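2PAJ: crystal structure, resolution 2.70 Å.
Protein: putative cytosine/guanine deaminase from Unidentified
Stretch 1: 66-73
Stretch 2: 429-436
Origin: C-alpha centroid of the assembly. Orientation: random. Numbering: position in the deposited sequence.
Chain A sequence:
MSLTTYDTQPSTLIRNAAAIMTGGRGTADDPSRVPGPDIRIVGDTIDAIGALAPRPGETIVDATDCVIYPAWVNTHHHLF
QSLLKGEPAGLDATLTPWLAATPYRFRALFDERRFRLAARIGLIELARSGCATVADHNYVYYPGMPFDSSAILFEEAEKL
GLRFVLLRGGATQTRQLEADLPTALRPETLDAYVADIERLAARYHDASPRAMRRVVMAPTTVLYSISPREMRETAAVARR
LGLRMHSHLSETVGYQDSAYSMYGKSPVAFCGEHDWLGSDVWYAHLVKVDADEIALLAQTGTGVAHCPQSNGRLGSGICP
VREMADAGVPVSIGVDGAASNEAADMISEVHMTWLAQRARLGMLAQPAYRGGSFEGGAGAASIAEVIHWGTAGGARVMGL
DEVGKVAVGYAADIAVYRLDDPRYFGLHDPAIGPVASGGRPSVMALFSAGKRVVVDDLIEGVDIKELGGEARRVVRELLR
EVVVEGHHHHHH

Stretch 1, residues 66-73: CVIYPAWV
Stretch 2 (429-436) DPAIGPVA

Residues 66-73 run in a largely extended conformation. V67, I68, Y69 and P70 lie in a strand, with phi/psi of -106/139, -111/137, -137/161 and -83/146; A71 (-55/150) interrupts it, and W72 (-72/155) and V73 (-124/109) resume the extended course. The second stretch is compact. It leaves D429 (-124/82) and coils through P430, A431 and I432, whose phi/psi of -56/-14, -69/-29 and -74/-19 are helical, into a helix that includes G433 (-50/-50), P434 (-53/-28), V435 (-102/-31) and A436 (-101/-25). Backbone bonds hold this coil together: I432 N donates to D429 O at 2.9 Å, V435 N to I432 O at 3.3 Å and A436 N to I432 O at 3.1 Å, while G433 N to P430 O, at 3.4 Å, is weak. The D429 side chain (chi1 -162°, t; chi2 -27°) adds a weak bond from A431 N to D429 OD1 at 3.5 Å.

The backbones approach most closely where V67 CA lies 5.7 Å from A431 CA. From this point the contacts progress in the same order along both chains, from V67 with P430 and A431, through Y69 with A431 and P434, to W72 with V435. Alternation in the strand turns V67 and Y69 toward the second stretch and leaves I68 (chi1 -68°, m; chi2 179°, t) out of its reach. The two stretches together bury 285 Å².

V67, with chi1 at -179° (t), spreads its two methyl groups over the start of the coil. V67 CG2 comes within 3.4 Å of P430 O, a van der Waals approach to a carbonyl, whereas V67 CG1 lies 3.7 Å from A431 CA and 4.2 Å from A431 CB. A431 CB leaves its CA sideways to the strand, and V67 CG1 packs against both A431 CA and CB.

Y69 makes the most extensive contact and the single hydrogen bond between the stretches. Its chi1 of -91° lies between wells and its chi2 is 43°, carrying the phenol to the coil, where Y69 OH donates to A431 O at 2.8 Å. The acceptor lies at the ring edge, near the ring plane, so the bond is made without the carbonyl crossing the aromatic face. The side chains of the second stretch that flank this polar link are apolar: P434 points toward the strand, with P434 CD 3.5 Å from Y69 OH and P434 CB 3.6 Å from Y69 CZ, in an oblique approach to the ring. V435 (chi1 173°, t) places CG2 at the ring edge, 3.8 Å from Y69 CE2 and 3.6 Å from Y69 OH.

The same V435 methyl also reaches the indole of W72 (chi1 -56°, m; chi2 110°), with V435 CG2 4.3 Å from W72 CH2, again near the plane at the ring edge. This looser contact completes an apolar cluster in which V435 CG2 touches both aromatic side chains.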

# COMPACT_ATOMS: atom_id res chain seq x y z
N CYS A 66 14.96 15.55 13.85
CA CYS A 66 14.22 14.65 12.98
C CYS A 66 12.75 14.99 12.91
O CYS A 66 12.17 15.55 13.83
CB CYS A 66 14.39 13.20 13.44
SG CYS A 66 16.05 12.58 13.27
N VAL A 67 12.15 14.62 11.79
CA VAL A 67 10.74 14.84 11.53
C VAL A 67 10.02 13.51 11.66
O VAL A 67 10.50 12.46 11.23
CB VAL A 67 10.55 15.43 10.11
CG1 VAL A 67 9.08 15.69 9.83
CG2 VAL A 67 11.33 16.72 9.97
N ILE A 68 8.84 13.55 12.28
CA ILE A 68 8.04 12.36 12.48
C ILE A 68 6.79 12.43 11.63
O ILE A 68 6.15 13.48 11.52
CB ILE A 68 7.68 12.18 13.99
CG1 ILE A 68 8.95 11.87 14.78
CG2 ILE A 68 6.68 11.06 14.17
CD1 ILE A 68 8.74 11.72 16.26
N TYR A 69 6.46 11.31 11.00
CA TYR A 69 5.31 11.14 10.12
C TYR A 69 4.70 9.79 10.50
O TYR A 69 5.36 8.96 11.14
CB TYR A 69 5.78 10.98 8.67
CG TYR A 69 5.93 12.21 7.77
CD1 TYR A 69 6.49 13.40 8.24
CD2 TYR A 69 5.56 12.13 6.42
CE1 TYR A 69 6.69 14.48 7.38
CE2 TYR A 69 5.75 13.20 5.56
CZ TYR A 69 6.32 14.37 6.05
OH TYR A 69 6.55 15.42 5.19
N PRO A 70 3.44 9.55 10.14
CA PRO A 70 2.92 8.23 10.49
C PRO A 70 3.43 7.38 9.31
O PRO A 70 3.58 7.90 8.20
CB PRO A 70 1.40 8.44 10.48
CG PRO A 70 1.21 9.53 9.53
CD PRO A 70 2.33 10.48 9.85
N ALA A 71 3.77 6.11 9.54
CA ALA A 71 4.28 5.27 8.46
C ALA A 71 3.29 5.24 7.28
O ALA A 71 2.08 5.38 7.47
CB ALA A 71 4.54 3.85 8.98
N TRP A 72 3.79 5.08 6.06
CA TRP A 72 2.90 5.08 4.90
C TRP A 72 2.04 3.82 4.79
O TRP A 72 2.39 2.76 5.30
CB TRP A 72 3.69 5.20 3.59
CG TRP A 72 4.58 6.39 3.48
CD1 TRP A 72 5.95 6.40 3.49
CD2 TRP A 72 4.16 7.75 3.40
NE1 TRP A 72 6.40 7.69 3.44
CE2 TRP A 72 5.33 8.55 3.39
CE3 TRP A 72 2.91 8.39 3.36
CZ2 TRP A 72 5.29 9.95 3.32
CZ3 TRP A 72 2.87 9.77 3.30
CH2 TRP A 72 4.06 10.54 3.28
N VAL A 73 0.92 3.98 4.12
CA VAL A 73 -0.02 2.90 3.87
C VAL A 73 -0.19 2.83 2.35
O VAL A 73 -0.78 3.72 1.74
CB VAL A 73 -1.38 3.18 4.53
CG1 VAL A 73 -2.31 1.99 4.33
CG2 VAL A 73 -1.20 3.46 6.00
N ASP A 429 10.59 25.03 6.73
CA ASP A 429 9.69 24.10 7.39
C ASP A 429 10.23 22.72 7.05
O ASP A 429 9.75 22.07 6.12
CB ASP A 429 8.28 24.24 6.82
CG ASP A 429 7.22 23.64 7.73
OD1 ASP A 429 7.54 22.70 8.49
OD2 ASP A 429 6.08 24.12 7.67
N PRO A 430 11.25 22.26 7.79
CA PRO A 430 11.87 20.95 7.55
C PRO A 430 10.89 19.78 7.59
O PRO A 430 11.21 18.69 7.16
CB PRO A 430 12.93 20.88 8.64
CG PRO A 430 12.34 21.65 9.73
CD PRO A 430 11.77 22.85 9.03
N ALA A 431 9.70 20.02 8.11
CA ALA A 431 8.69 18.98 8.20
C ALA A 431 8.20 18.61 6.80
O ALA A 431 7.80 17.47 6.54
CB ALA A 431 7.55 19.47 9.04
N ILE A 432 8.25 19.58 5.91
CA ILE A 432 7.79 19.44 4.54
C ILE A 432 8.70 18.61 3.63
O ILE A 432 8.25 18.10 2.60
CB ILE A 432 7.55 20.87 3.99
CG1 ILE A 432 6.05 21.13 3.96
CG2 ILE A 432 8.22 21.09 2.65
CD1 ILE A 432 5.68 22.60 3.89
N GLY A 433 9.96 18.45 4.04
CA GLY A 433 10.96 17.73 3.26
C GLY A 433 10.70 16.35 2.68
O GLY A 433 10.96 16.12 1.49
N PRO A 434 10.22 15.40 3.49
CA PRO A 434 9.94 14.04 3.01
C PRO A 434 9.03 13.96 1.78
O PRO A 434 9.12 13.03 0.99
CB PRO A 434 9.31 13.38 4.23
CG PRO A 434 10.01 14.04 5.36
CD PRO A 434 10.02 15.49 4.94
N VAL A 435 8.15 14.95 1.63
CA VAL A 435 7.21 14.99 0.51
C VAL A 435 7.59 15.94 -0.61
O VAL A 435 7.28 15.69 -1.77
CB VAL A 435 5.84 15.43 0.99
CG1 VAL A 435 4.92 15.64 -0.19
CG2 VAL A 435 5.30 14.42 1.97
N ALA A 436 8.26 17.03 -0.26
CA ALA A 436 8.62 18.05 -1.24
C ALA A 436 10.06 18.05 -1.77
O ALA A 436 10.29 18.51 -2.88
CB ALA A 436 8.28 19.42 -0.67